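PDB 3L86: acetylglutamate kinase from Streptococcus mutans, which probably catalyses the ATP-dependent phosphorylation of N-acetyl-L-glutamate to N-acetyl-L-glutamyl 5-phosphate, a step in arginine biosynthesis. Local coordinates for residues D37-K42 against A65-V70; F77-L82 against H109-L114; S129-K134 against N171-I176; D136-V141 against L180-E185. All coordinates share one frame; numbering follows the deposited sequence.

Interaction 1: D37-K42 against A65-V70; sequences DIIVIK and AGKQLV
Gln68 lies alongside the start of strand 38-42, touching both Asp37 and Ile38. Its CB sits 3.7 Å from Asp37 O, and CG keeps to that same carbonyl. Because CG is anti to the carbonyl carbon (chi1 -57°) and the chain then runs extended, CD lies about equally far from Asp37 O and Ile38 CG1, both on one side of it. At the tip, NE2 makes a weak hydrogen bond of 3.4 Å to Asp37 O and packs 3.7 Å from Ile38 CG1. A long amide suits this partly exposed start of the strands, where it lies along Ile38 CG1 and its nitrogen reaches a main-chain oxygen. The stronger claim on Asp37 O is the backbone bond from Gln68 N, at 3.1 Å. Strands 38-43 and 68-73 are the parallel partners of a beta-alpha-beta unit whose linking helix, 53-64, covers the Ile39, Ile41 and Leu69 face. Here Ile41 CD1 touches Leu69 CG at 4.0 Å. Three more bonds continue the pairing, from Ile39 N to Gln68 O, from Val70 N to Ile39 O and from Ile41 N to Val70 O. Beta-branched Val40 and Val70, well suited to extended chain, share the face of Ile38 and Gln68 and pack on Val200.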
loop_
_atom_site.group_PDB
_atom_site.type_symbol
_atom_site.label_atom_id
_atom_site.label_comp_id
_atom_site.label_asym_id
_atom_site.label_seq_id
_atom_site.Cartn_x
_atom_site.Cartn_y
_atom_site.Cartn_z
ATOM N N ASP A 37 -11.547 15.122 -5.534
ATOM C CA ASP A 37 -12.165 14.599 -4.336
ATOM C C ASP A 37 -12.001 13.071 -4.285
ATOM O O ASP A 37 -12.945 12.372 -4.142
ATOM C CB ASP A 37 -13.651 15.022 -4.257
ATOM C CG ASP A 37 -14.152 15.245 -2.850
ATOM O OD1 ASP A 37 -13.424 15.522 -1.960
ATOM O OD2 ASP A 37 -15.305 15.110 -2.624
ATOM N N ILE A 38 -10.758 12.611 -4.420
ATOM C CA ILE A 38 -10.304 11.221 -4.383
ATOM C C ILE A 38 -9.014 11.190 -3.543
ATOM O O ILE A 38 -8.044 11.925 -3.876
ATOM C CB ILE A 38 -9.938 10.671 -5.793
ATOM C CG1 ILE A 38 -11.204 10.508 -6.636
ATOM C CG2 ILE A 38 -9.294 9.301 -5.680
ATOM C CD1 ILE A 38 -10.993 9.770 -7.992
ATOM N N ILE A 39 -9.009 10.356 -2.491
ATOM C CA ILE A 39 -7.786 10.030 -1.726
ATOM C C ILE A 39 -7.539 8.496 -1.625
ATOM O O ILE A 39 -8.454 7.709 -1.300
ATOM C CB ILE A 39 -7.886 10.601 -0.300
ATOM C CG1 ILE A 39 -8.077 12.133 -0.346
ATOM C CG2 ILE A 39 -6.682 10.178 0.586
ATOM C CD1 ILE A 39 -8.454 12.686 1.075
ATOM N N VAL A 40 -6.315 8.083 -1.969
ATOM C CA VAL A 40 -5.867 6.698 -1.750
ATOM C C VAL A 40 -5.108 6.612 -0.401
ATOM O O VAL A 40 -4.196 7.409 -0.149
ATOM C CB VAL A 40 -5.000 6.190 -2.942
ATOM C CG1 VAL A 40 -4.395 4.756 -2.678
ATOM C CG2 VAL A 40 -5.883 6.213 -4.272
ATOM N N ILE A 41 -5.546 5.700 0.472
ATOM C CA ILE A 41 -4.874 5.409 1.766
ATOM C C ILE A 41 -4.236 4.015 1.745
ATOM O O ILE A 41 -4.943 3.005 1.677
ATOM C CB ILE A 41 -5.861 5.491 2.916
ATOM C CG1 ILE A 41 -6.477 6.911 2.927
ATOM C CG2 ILE A 41 -5.196 5.167 4.313
ATOM C CD1 ILE A 41 -7.950 6.963 3.229
ATOM N N LYS A 42 -2.906 3.961 1.848
ATOM C CA LYS A 42 -2.190 2.685 1.958
ATOM C C LYS A 42 -1.839 2.440 3.442
ATOM O O LYS A 42 -1.306 3.315 4.137
ATOM C CB LYS A 42 -0.930 2.780 1.088
ATOM C CG LYS A 42 -0.143 1.477 0.809
ATOM C CD LYS A 42 0.415 0.787 2.051
ATOM C CE LYS A 42 1.653 1.419 2.670
ATOM N NZ LYS A 42 2.468 0.196 3.193
ATOM N N ALA A 65 -18.954 13.123 3.854
ATOM C CA ALA A 65 -18.824 14.405 3.147
ATOM C C ALA A 65 -18.676 14.201 1.659
ATOM O O ALA A 65 -18.454 15.163 0.902
ATOM C CB ALA A 65 -17.613 15.227 3.707
ATOM N N GLY A 66 -18.785 12.943 1.205
ATOM C CA GLY A 66 -18.794 12.726 -0.219
ATOM C C GLY A 66 -17.432 12.413 -0.842
ATOM O O GLY A 66 -17.341 12.335 -2.063
ATOM N N LYS A 67 -16.374 12.324 -0.082
ATOM C CA LYS A 67 -15.073 12.007 -0.622
ATOM C C LYS A 67 -15.001 10.555 -1.179
ATOM O O LYS A 67 -15.637 9.693 -0.654
ATOM C CB LYS A 67 -14.018 12.283 0.428
ATOM C CG LYS A 67 -12.646 12.510 -0.091
ATOM C CD LYS A 67 -11.769 13.329 0.798
ATOM C CE LYS A 67 -12.024 14.807 0.814
ATOM N NZ LYS A 67 -11.800 15.473 -0.379
ATOM N N GLN A 68 -14.278 10.311 -2.256
ATOM C CA GLN A 68 -14.146 8.913 -2.734
ATOM C C GLN A 68 -12.833 8.334 -2.222
ATOM O O GLN A 68 -11.767 8.924 -2.465
ATOM C CB GLN A 68 -14.155 8.883 -4.283
ATOM C CG GLN A 68 -15.457 9.559 -4.884
ATOM C CD GLN A 68 -15.232 9.894 -6.359
ATOM O OE1 GLN A 68 -15.288 9.010 -7.198
ATOM N NE2 GLN A 68 -14.887 11.150 -6.662
ATOM N N LEU A 69 -12.906 7.186 -1.552
ATOM C CA LEU A 69 -11.749 6.665 -0.822
ATOM C C LEU A 69 -11.429 5.255 -1.340
ATOM O O LEU A 69 -12.354 4.463 -1.571
ATOM C CB LEU A 69 -12.042 6.635 0.695
ATOM C CG LEU A 69 -11.589 7.694 1.718
ATOM C CD1 LEU A 69 -11.219 9.088 1.236
ATOM C CD2 LEU A 69 -12.395 7.741 3.049
ATOM N N VAL A 70 -10.135 4.957 -1.545
ATOM C CA VAL A 70 -9.712 3.574 -1.891
ATOM C C VAL A 70 -8.617 3.206 -0.904
ATOM O O VAL A 70 -7.733 4.029 -0.681
ATOM C CB VAL A 70 -9.160 3.465 -3.358
ATOM C CG1 VAL A 70 -8.597 2.078 -3.618
ATOM C CG2 VAL A 70 -10.296 3.800 -4.419
HETATM O O HOH W 1 -15.587 15.821 0.274
#

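Interaction 2: F77-L82 against H109-L114; sequences FAINKL and HALLDL. With NLG (N-acetyl-L-glutamate), chain C.
The N-acetyl-L-glutamate pocket has one wall where Ile79 of helix 76-85 rests on Ala110 of helix 101-125. Ile79 uses both ends of its longer branch. CG1 touches Ala110 CB at 3.9 Å, while CD1 reaches 3.6 Å from O7 of the ligand's acetyl group and also meets Leu111 CD2. With CG1 anti to the carbonyl carbon (chi1 -57°) and the branch then extended, CD1 is carried along to the substrate. An aliphatic tip suits this place, lining the acetyl end while backbone nitrogens of Gly75 and Gly76 and the side chain of Arg97 bond the ligand. The two helical segments cross steeply, at 113° between their directions, with axes 9.1 Å apart. Small residues permit the approach: Ala78 CB and Ala110 CB face each other at 4.3 Å. One turn beyond Ala78, Leu82 has CG anti to its own nitrogen (chi1 -163°), and its CD2 methyl packs 3.7 Å from Ala110 CB. That methyl meets His109 CD2 obliquely at 3.6 Å and also touches Leu114 CD2. The imidazole is held by a bond from His109 ND1 to Asp113 OD2 of 2.8 Å, in the ring plane and on the anti lone pair of the carboxylate.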
loop_
_atom_site.group_PDB
_atom_site.type_symbol
_atom_site.label_atom_id
_atom_site.label_comp_id
_atom_site.label_asym_id
_atom_site.label_seq_id
_atom_site.Cartn_x
_atom_site.Cartn_y
_atom_site.Cartn_z
ATOM N N PHE A 77 5.063 -7.815 8.463
ATOM C CA PHE A 77 5.193 -8.278 9.850
ATOM C C PHE A 77 4.414 -9.606 10.082
ATOM O O PHE A 77 4.981 -10.602 10.572
ATOM C CB PHE A 77 4.733 -7.073 10.690
ATOM C CG PHE A 77 4.294 -7.363 12.098
ATOM C CD1 PHE A 77 5.226 -7.490 13.129
ATOM C CD2 PHE A 77 2.934 -7.336 12.426
ATOM C CE1 PHE A 77 4.809 -7.681 14.496
ATOM C CE2 PHE A 77 2.505 -7.517 13.773
ATOM C CZ PHE A 77 3.453 -7.689 14.807
ATOM N N ALA A 78 3.157 -9.662 9.605
ATOM C CA ALA A 78 2.365 -10.921 9.586
ATOM C C ALA A 78 2.892 -12.101 8.766
ATOM O O ALA A 78 2.898 -13.234 9.277
ATOM C CB ALA A 78 0.886 -10.658 9.276
ATOM N N ILE A 79 3.335 -11.862 7.521
ATOM C CA ILE A 79 3.956 -12.874 6.697
ATOM C C ILE A 79 5.241 -13.453 7.389
ATOM O O ILE A 79 5.505 -14.678 7.332
ATOM C CB ILE A 79 4.332 -12.323 5.301
ATOM C CG1 ILE A 79 3.063 -11.718 4.552
ATOM C CG2 ILE A 79 5.029 -13.451 4.474
ATOM C CD1 ILE A 79 3.380 -10.791 3.296
ATOM N N ASN A 80 6.039 -12.560 7.999
ATOM C CA ASN A 80 7.262 -12.963 8.708
ATOM C C ASN A 80 6.915 -13.964 9.819
ATOM O O ASN A 80 7.501 -15.039 9.938
ATOM C CB ASN A 80 7.979 -11.735 9.311
ATOM C CG ASN A 80 8.702 -10.897 8.279
ATOM O OD1 ASN A 80 8.875 -11.275 7.109
ATOM N ND2 ASN A 80 9.191 -9.759 8.727
ATOM N N LYS A 81 5.943 -13.591 10.635
ATOM C CA LYS A 81 5.488 -14.410 11.761
ATOM C C LYS A 81 5.130 -15.774 11.232
ATOM O O LYS A 81 5.684 -16.825 11.638
ATOM C CB LYS A 81 4.227 -13.792 12.364
ATOM C CG LYS A 81 4.228 -13.674 13.848
ATOM N N LEU A 82 4.165 -15.780 10.329
ATOM C CA LEU A 82 3.748 -17.019 9.673
ATOM C C LEU A 82 4.868 -17.855 9.080
ATOM O O LEU A 82 4.852 -19.090 9.165
ATOM C CB LEU A 82 2.664 -16.700 8.624
ATOM C CG LEU A 82 1.765 -17.758 8.043
ATOM C CD1 LEU A 82 0.973 -18.565 9.108
ATOM C CD2 LEU A 82 0.847 -17.017 7.002
ATOM N N HIS A 109 -2.563 -16.140 2.423
ATOM C CA HIS A 109 -3.248 -16.378 3.720
ATOM C C HIS A 109 -3.007 -15.234 4.745
ATOM O O HIS A 109 -3.936 -14.733 5.360
ATOM C CB HIS A 109 -2.790 -17.705 4.369
ATOM C CG HIS A 109 -3.263 -17.880 5.776
ATOM N ND1 HIS A 109 -4.602 -17.769 6.137
ATOM C CD2 HIS A 109 -2.588 -18.183 6.914
ATOM C CE1 HIS A 109 -4.710 -17.958 7.447
ATOM N NE2 HIS A 109 -3.509 -18.225 7.938
ATOM N N ALA A 110 -1.763 -14.803 4.938
ATOM C CA ALA A 110 -1.555 -13.707 5.900
ATOM C C ALA A 110 -2.258 -12.388 5.443
ATOM O O ALA A 110 -2.891 -11.660 6.240
ATOM C CB ALA A 110 -0.038 -13.492 6.125
ATOM N N LEU A 111 -2.120 -12.047 4.167
ATOM C CA LEU A 111 -2.707 -10.789 3.666
ATOM C C LEU A 111 -4.258 -10.778 3.709
ATOM O O LEU A 111 -4.851 -9.814 4.225
ATOM C CB LEU A 111 -2.213 -10.499 2.240
ATOM C CG LEU A 111 -0.739 -10.087 2.058
ATOM C CD1 LEU A 111 -0.438 -9.892 0.560
ATOM C CD2 LEU A 111 -0.455 -8.829 2.851
ATOM N N LEU A 112 -4.915 -11.822 3.178
ATOM C CA LEU A 112 -6.380 -11.881 3.140
ATOM C C LEU A 112 -7.022 -12.213 4.494
ATOM O O LEU A 112 -7.994 -11.560 4.900
ATOM C CB LEU A 112 -6.904 -12.850 2.052
ATOM C CG LEU A 112 -6.465 -12.476 0.608
ATOM C CD1 LEU A 112 -6.785 -13.630 -0.350
ATOM C CD2 LEU A 112 -7.062 -11.134 0.109
ATOM N N ASP A 113 -6.510 -13.231 5.186
ATOM C CA ASP A 113 -7.249 -13.775 6.341
ATOM C C ASP A 113 -6.775 -13.168 7.645
ATOM O O ASP A 113 -7.583 -13.004 8.585
ATOM C CB ASP A 113 -7.075 -15.306 6.408
ATOM C CG ASP A 113 -7.512 -15.991 5.139
ATOM O OD1 ASP A 113 -8.614 -15.683 4.659
ATOM O OD2 ASP A 113 -6.762 -16.835 4.622
ATOM N N LEU A 114 -5.476 -12.852 7.708
ATOM C CA LEU A 114 -4.828 -12.307 8.939
ATOM C C LEU A 114 -4.654 -10.760 9.029
ATOM O O LEU A 114 -4.362 -10.216 10.128
ATOM C CB LEU A 114 -3.453 -12.944 9.114
ATOM C CG LEU A 114 -3.276 -14.278 9.833
ATOM C CD1 LEU A 114 -4.468 -15.112 9.748
ATOM C CD2 LEU A 114 -2.059 -15.037 9.465
HETATM C CA NLG C . 5.686 -7.588 -0.040
HETATM C C NLG C . 6.695 -7.805 -1.017
HETATM O OXT NLG C . 7.912 -7.793 -0.804
HETATM O O NLG C . 6.705 -7.924 -2.187
HETATM C CB NLG C . 4.169 -7.535 0.211
HETATM C CG NLG C . 3.576 -7.028 1.591
HETATM C CD NLG C . 3.835 -5.583 2.195
HETATM O OE1 NLG C . 4.276 -4.752 1.455
HETATM O OE2 NLG C . 3.645 -5.269 3.382
HETATM C C7 NLG C . 6.292 -8.710 1.930
HETATM C C8 NLG C . 6.556 -8.515 3.093
HETATM O O7 NLG C . 6.232 -9.768 1.353
HETATM N N2 NLG C . 6.046 -7.735 1.142
#

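Interaction 3: S129-K134 against N171-I176; sequences SCQQLK and NRQIPI
Cys130 and Ile176 meet in the apolar centre, on the sheet face that they share with Ile174. The Ile176 CD1 methyl lies 3.9 Å from Cys130 SG, and Cys130 CB packs against Ile174 CB. With SG placed between the backbone nitrogen and the carbonyl carbon (chi1 59°), the small thiol is turned along the face to the isoleucine tip; Leu119 and Leu123 of helix 101-125 cover this side. On the other face Leu133 CD1 and Pro175 CB touch at 4.0 Å, their side chains pointing the same way, over Phe168 of helix 162-170. Between the faces runs a parallel strand pairing. Ile174 N bonds Ser129 O, Gln131 N bonds Ile174 O, Ile176 N bonds Gln131 O at 3.0 Å with an N-H...O angle of 175°, and Leu133 N bonds Ile176 O. Pro175 lacks an N-H, but none is needed toward strand 130-132, which is bonded by Ile174 and Ile176. At one end the Ser129 hydroxyl donates to Arg172 O over 3.3 Å, beside the Schellman turn that ends helix 162-170. Gln131 bends its amide back to its own strand, NE2 donating to Gln132 O at 3.0 Å. At the other end water 2 donates to both Leu133 O and Ile176 O, at 2.8 Å each. Ile176 O accepts from both an amide and a water, so this carbonyl stays satisfied beside the apolar side chains where the pairing ends.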
loop_
_atom_site.group_PDB
_atom_site.type_symbol
_atom_site.label_atom_id
_atom_site.label_comp_id
_atom_site.label_asym_id
_atom_site.label_seq_id
_atom_site.Cartn_x
_atom_site.Cartn_y
_atom_site.Cartn_z
ATOM N N SER A 129 -18.953 2.070 5.361
ATOM C CA SER A 129 -19.344 1.138 4.332
ATOM C C SER A 129 -18.161 0.794 3.418
ATOM O O SER A 129 -17.583 1.686 2.811
ATOM C CB SER A 129 -20.544 1.699 3.533
ATOM O OG SER A 129 -20.539 1.141 2.223
ATOM N N CYS A 130 -17.794 -0.494 3.361
ATOM C CA CYS A 130 -16.558 -0.972 2.705
ATOM C C CYS A 130 -16.672 -2.483 2.388
ATOM O O CYS A 130 -17.560 -3.159 2.923
ATOM C CB CYS A 130 -15.315 -0.777 3.628
ATOM S SG CYS A 130 -15.376 -1.613 5.262
ATOM N N GLN A 131 -15.744 -3.005 1.572
ATOM C CA GLN A 131 -15.781 -4.420 1.148
ATOM C C GLN A 131 -14.376 -4.904 0.789
ATOM O O GLN A 131 -13.736 -4.288 -0.005
ATOM C CB GLN A 131 -16.709 -4.579 -0.104
ATOM C CG GLN A 131 -16.745 -6.013 -0.668
ATOM C CD GLN A 131 -17.262 -7.011 0.347
ATOM O OE1 GLN A 131 -18.393 -6.879 0.831
ATOM N NE2 GLN A 131 -16.451 -8.032 0.675
ATOM N N GLN A 132 -13.907 -5.998 1.374
ATOM C CA GLN A 132 -12.644 -6.652 0.926
ATOM C C GLN A 132 -12.827 -7.292 -0.456
ATOM O O GLN A 132 -13.784 -8.088 -0.627
ATOM C CB GLN A 132 -12.247 -7.722 1.954
ATOM C CG GLN A 132 -11.055 -8.582 1.603
ATOM C CD GLN A 132 -10.702 -9.552 2.762
ATOM O OE1 GLN A 132 -11.574 -10.219 3.335
ATOM N NE2 GLN A 132 -9.444 -9.608 3.109
ATOM N N LEU A 133 -11.980 -6.952 -1.450
ATOM C CA LEU A 133 -11.926 -7.763 -2.685
ATOM C C LEU A 133 -11.223 -9.113 -2.501
ATOM O O LEU A 133 -10.165 -9.165 -1.872
ATOM C CB LEU A 133 -11.277 -6.993 -3.858
ATOM C CG LEU A 133 -12.222 -5.967 -4.539
ATOM C CD1 LEU A 133 -12.754 -4.966 -3.567
ATOM C CD2 LEU A 133 -11.526 -5.238 -5.721
ATOM N N LYS A 134 -11.816 -10.217 -3.018
ATOM C CA LYS A 134 -11.114 -11.523 -2.988
ATOM C C LYS A 134 -11.039 -12.051 -4.425
ATOM O O LYS A 134 -10.022 -11.840 -5.116
ATOM C CB LYS A 134 -11.771 -12.537 -2.023
ATOM C CG LYS A 134 -11.588 -12.228 -0.515
ATOM C CD LYS A 134 -11.742 -13.533 0.315
ATOM C CE LYS A 134 -12.601 -13.371 1.537
ATOM N NZ LYS A 134 -11.889 -13.191 2.891
ATOM N N ASN A 171 -21.051 3.372 -5.810
ATOM C CA ASN A 171 -21.982 2.782 -4.883
ATOM C C ASN A 171 -21.728 3.305 -3.444
ATOM O O ASN A 171 -22.289 2.803 -2.498
ATOM C CB ASN A 171 -21.882 1.259 -4.981
ATOM C CG ASN A 171 -23.194 0.568 -4.697
ATOM O OD1 ASN A 171 -24.188 0.788 -5.406
ATOM N ND2 ASN A 171 -23.210 -0.312 -3.675
ATOM N N ARG A 172 -20.887 4.307 -3.291
ATOM C CA ARG A 172 -20.490 4.825 -1.987
ATOM C C ARG A 172 -20.015 3.702 -1.070
ATOM O O ARG A 172 -20.422 3.655 0.116
ATOM C CB ARG A 172 -21.650 5.581 -1.335
ATOM C CG ARG A 172 -22.035 6.864 -2.053
ATOM C CD ARG A 172 -23.156 7.641 -1.381
ATOM N NE ARG A 172 -23.535 8.826 -2.143
ATOM C CZ ARG A 172 -24.559 9.611 -1.839
ATOM N NH1 ARG A 172 -25.312 9.343 -0.780
ATOM N NH2 ARG A 172 -24.832 10.670 -2.590
ATOM N N GLN A 173 -19.090 2.842 -1.478
ATOM C CA GLN A 173 -18.533 1.754 -0.635
ATOM C C GLN A 173 -17.013 1.827 -0.855
ATOM O O GLN A 173 -16.574 2.126 -1.976
ATOM C CB GLN A 173 -19.082 0.399 -1.113
ATOM C CG GLN A 173 -19.310 -0.674 -0.039
ATOM C CD GLN A 173 -19.659 -2.045 -0.625
ATOM O OE1 GLN A 173 -19.392 -2.319 -1.803
ATOM N NE2 GLN A 173 -20.234 -2.920 0.202
ATOM N N ILE A 174 -16.206 1.648 0.196
ATOM C CA ILE A 174 -14.733 1.742 0.021
ATOM C C ILE A 174 -14.198 0.361 -0.341
ATOM O O ILE A 174 -14.340 -0.571 0.451
ATOM C CB ILE A 174 -14.012 2.232 1.302
ATOM C CG1 ILE A 174 -14.510 3.637 1.693
ATOM C CG2 ILE A 174 -12.493 2.272 1.077
ATOM C CD1 ILE A 174 -14.131 4.095 3.112
ATOM N N PRO A 175 -13.584 0.231 -1.533
ATOM C CA PRO A 175 -12.908 -1.056 -1.776
ATOM C C PRO A 175 -11.622 -1.177 -0.972
ATOM O O PRO A 175 -10.814 -0.253 -1.014
ATOM C CB PRO A 175 -12.540 -0.995 -3.257
ATOM C CG PRO A 175 -12.463 0.537 -3.631
ATOM C CD PRO A 175 -13.590 1.137 -2.720
ATOM N N ILE A 176 -11.433 -2.334 -0.316
ATOM C CA ILE A 176 -10.161 -2.724 0.347
ATOM C C ILE A 176 -9.345 -3.769 -0.468
ATOM O O ILE A 176 -9.807 -4.931 -0.705
ATOM C CB ILE A 176 -10.433 -3.214 1.781
ATOM C CG1 ILE A 176 -11.051 -2.064 2.626
ATOM C CG2 ILE A 176 -9.125 -3.685 2.482
ATOM C CD1 ILE A 176 -11.852 -2.575 3.886
HETATM O O HOH W 2 -8.371 -7.323 -0.825
#

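Interaction 4: D136-V141 against L180-E185; sequences DIKHVV and LGYSKE
Tyr182 lays its ring against Lys138, whose CB stands over the centre of one face in a CH-pi contact, 3.6 Å from the centroid and 9° off the ring normal. At the ring edge, near its plane, Ile137 CG2 meets Tyr182 CE1 at 3.8 Å, so the phenol is bounded on a face and along an edge. Ile137 CG2 also sits 3.6 Å from Leu180 O. The backbone anchors the tyrosine further through the bond from Tyr182 N to Val141 O, at 3.1 Å. Val141 packs its CG1 3.8 Å from Gly181 CA, where only a residue lacking a side chain fits comfortably. The next shell is the turn of residues 136-141, in which Ile137 O accepts from both Val140 N and Val141 N, which probably helps to set Ile137 and Val141 toward strand 174-182. Lys138 curls its chain back, bent at its last two torsions, so that NZ bonds Ser135 O and donates to water 3 at 3.0 Å. That water also accepts from Lys138 N and lies in a weak bond to Tyr182 OH. The lysine therefore serves twice, its aliphatic root covering an aromatic face while its ammonium group stays with backbone oxygen and water at the exposed surface, and the tyrosine hydroxyl keeps a polar neighbour.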
loop_
_atom_site.group_PDB
_atom_site.type_symbol
_atom_site.label_atom_id
_atom_site.label_comp_id
_atom_site.label_asym_id
_atom_site.label_seq_id
_atom_site.Cartn_x
_atom_site.Cartn_y
_atom_site.Cartn_z
ATOM N N ASP A 136 -12.672 -10.742 -6.982
ATOM C CA ASP A 136 -12.500 -9.504 -7.787
ATOM C C ASP A 136 -11.035 -9.054 -7.948
ATOM O O ASP A 136 -10.740 -8.280 -8.840
ATOM C CB ASP A 136 -13.339 -8.313 -7.235
ATOM C CG ASP A 136 -14.832 -8.420 -7.608
ATOM O OD1 ASP A 136 -15.169 -9.193 -8.565
ATOM O OD2 ASP A 136 -15.667 -7.784 -6.899
ATOM N N ILE A 137 -10.107 -9.532 -7.130
ATOM C CA ILE A 137 -8.703 -9.084 -7.357
ATOM C C ILE A 137 -8.164 -9.312 -8.777
ATOM O O ILE A 137 -7.565 -8.390 -9.365
ATOM C CB ILE A 137 -7.677 -9.625 -6.357
ATOM C CG1 ILE A 137 -8.056 -9.164 -4.935
ATOM C CG2 ILE A 137 -6.253 -9.077 -6.713
ATOM C CD1 ILE A 137 -7.131 -9.816 -3.807
ATOM N N LYS A 138 -8.386 -10.498 -9.331
ATOM C CA LYS A 138 -7.903 -10.811 -10.682
ATOM C C LYS A 138 -8.550 -9.935 -11.788
ATOM O O LYS A 138 -7.989 -9.810 -12.863
ATOM C CB LYS A 138 -8.071 -12.293 -11.022
ATOM C CG LYS A 138 -9.523 -12.695 -11.148
ATOM C CD LYS A 138 -9.649 -14.195 -11.531
ATOM C CE LYS A 138 -9.490 -15.082 -10.316
ATOM N NZ LYS A 138 -10.485 -14.765 -9.277
ATOM N N HIS A 139 -9.698 -9.306 -11.527
ATOM C CA HIS A 139 -10.232 -8.403 -12.519
ATOM C C HIS A 139 -9.789 -6.953 -12.314
ATOM O O HIS A 139 -10.241 -6.089 -13.060
ATOM C CB HIS A 139 -11.751 -8.434 -12.562
ATOM C CG HIS A 139 -12.299 -9.815 -12.730
ATOM N ND1 HIS A 139 -13.066 -10.435 -11.762
ATOM C CD2 HIS A 139 -12.154 -10.712 -13.732
ATOM C CE1 HIS A 139 -13.408 -11.639 -12.175
ATOM N NE2 HIS A 139 -12.850 -11.842 -13.360
ATOM N N VAL A 140 -8.960 -6.679 -11.308
ATOM C CA VAL A 140 -8.509 -5.285 -11.115
ATOM C C VAL A 140 -7.013 -5.103 -11.319
ATOM O O VAL A 140 -6.588 -4.160 -12.009
ATOM C CB VAL A 140 -8.925 -4.737 -9.710
ATOM C CG1 VAL A 140 -8.147 -3.464 -9.370
ATOM C CG2 VAL A 140 -10.450 -4.492 -9.694
ATOM N N VAL A 141 -6.206 -5.984 -10.706
ATOM C CA VAL A 141 -4.734 -5.784 -10.739
ATOM C C VAL A 141 -4.038 -6.803 -11.663
ATOM O O VAL A 141 -3.978 -7.994 -11.355
ATOM C CB VAL A 141 -4.072 -5.927 -9.314
ATOM C CG1 VAL A 141 -2.547 -5.528 -9.410
ATOM C CG2 VAL A 141 -4.822 -5.050 -8.318
ATOM N N LEU A 180 -1.629 -7.867 -3.934
ATOM C CA LEU A 180 -1.610 -9.094 -4.773
ATOM C C LEU A 180 -2.059 -8.711 -6.185
ATOM O O LEU A 180 -2.918 -7.828 -6.359
ATOM C CB LEU A 180 -2.580 -10.179 -4.222
ATOM C CG LEU A 180 -2.249 -10.813 -2.816
ATOM C CD1 LEU A 180 -3.435 -11.636 -2.288
ATOM C CD2 LEU A 180 -0.933 -11.693 -2.775
ATOM N N GLY A 181 -1.459 -9.330 -7.196
ATOM C CA GLY A 181 -1.919 -9.148 -8.564
ATOM C C GLY A 181 -1.849 -10.476 -9.362
ATOM O O GLY A 181 -1.422 -11.525 -8.841
ATOM N N TYR A 182 -2.238 -10.432 -10.623
ATOM C CA TYR A 182 -2.301 -11.679 -11.426
ATOM C C TYR A 182 -1.591 -11.587 -12.796
ATOM O O TYR A 182 -1.836 -10.666 -13.544
ATOM C CB TYR A 182 -3.760 -12.079 -11.663
ATOM C CG TYR A 182 -4.428 -12.699 -10.451
ATOM C CD1 TYR A 182 -4.868 -11.886 -9.384
ATOM C CD2 TYR A 182 -4.644 -14.075 -10.378
ATOM C CE1 TYR A 182 -5.508 -12.446 -8.264
ATOM C CE2 TYR A 182 -5.308 -14.635 -9.268
ATOM C CZ TYR A 182 -5.729 -13.796 -8.232
ATOM O OH TYR A 182 -6.351 -14.319 -7.129
ATOM N N SER A 183 -0.784 -12.575 -13.134
ATOM C CA SER A 183 -0.073 -12.605 -14.439
ATOM C C SER A 183 -1.050 -12.838 -15.599
ATOM O O SER A 183 -2.180 -13.346 -15.374
ATOM C CB SER A 183 0.983 -13.752 -14.403
ATOM O OG SER A 183 0.335 -15.011 -14.628
ATOM N N LYS A 184 -0.629 -12.543 -16.838
ATOM C CA LYS A 184 -1.476 -12.852 -18.004
ATOM C C LYS A 184 -1.903 -14.340 -18.028
ATOM O O LYS A 184 -3.001 -14.664 -18.479
ATOM C CB LYS A 184 -0.794 -12.450 -19.321
ATOM C CG LYS A 184 0.560 -13.127 -19.520
ATOM C CD LYS A 184 1.366 -12.751 -20.780
ATOM C CE LYS A 184 2.865 -13.140 -20.483
ATOM N NZ LYS A 184 3.797 -12.829 -21.536
ATOM N N GLU A 185 -1.078 -15.244 -17.518
ATOM C CA GLU A 185 -1.476 -16.666 -17.483
ATOM C C GLU A 185 -2.393 -17.058 -16.301
ATOM O O GLU A 185 -2.885 -18.194 -16.202
ATOM C CB GLU A 185 -0.226 -17.552 -17.517
ATOM C CG GLU A 185 0.690 -17.271 -18.722
ATOM C CD GLU A 185 1.704 -16.156 -18.456
ATOM O OE1 GLU A 185 1.743 -15.604 -17.322
ATOM O OE2 GLU A 185 2.484 -15.844 -19.384
HETATM O O HOH W 3 -8.925 -12.821 -7.575
#

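Overall arrangement
Interactions 1, 3 and 4 all involve the main sheet. Strand 68-73 of interaction 1 neighbours strand 174-182, which serves interaction 3 at its start and interaction 4 at its end; Leu69 O lies 3.4 Å from Ile174 CG2. Helix 101-125 ties interaction 2 to these: Leu112 O is 3.0 Å from Gln132 NE2 in a probable hydrogen bond, and Leu111 CD1 lies 3.8 Å from Leu180 CD2. Interactions 1 and 2, centred 26 Å apart, lie on opposite sides of the chain's centre. Ile79 touches N-acetyl-L-glutamate directly, whereas Lys42, a predicted transition-state stabilizer, contacts ADP near the C-terminal end of strand 38-43. The side chain of Leu180, in interaction 4, is about 7 Å from the bound N-acetyl-L-glutamate.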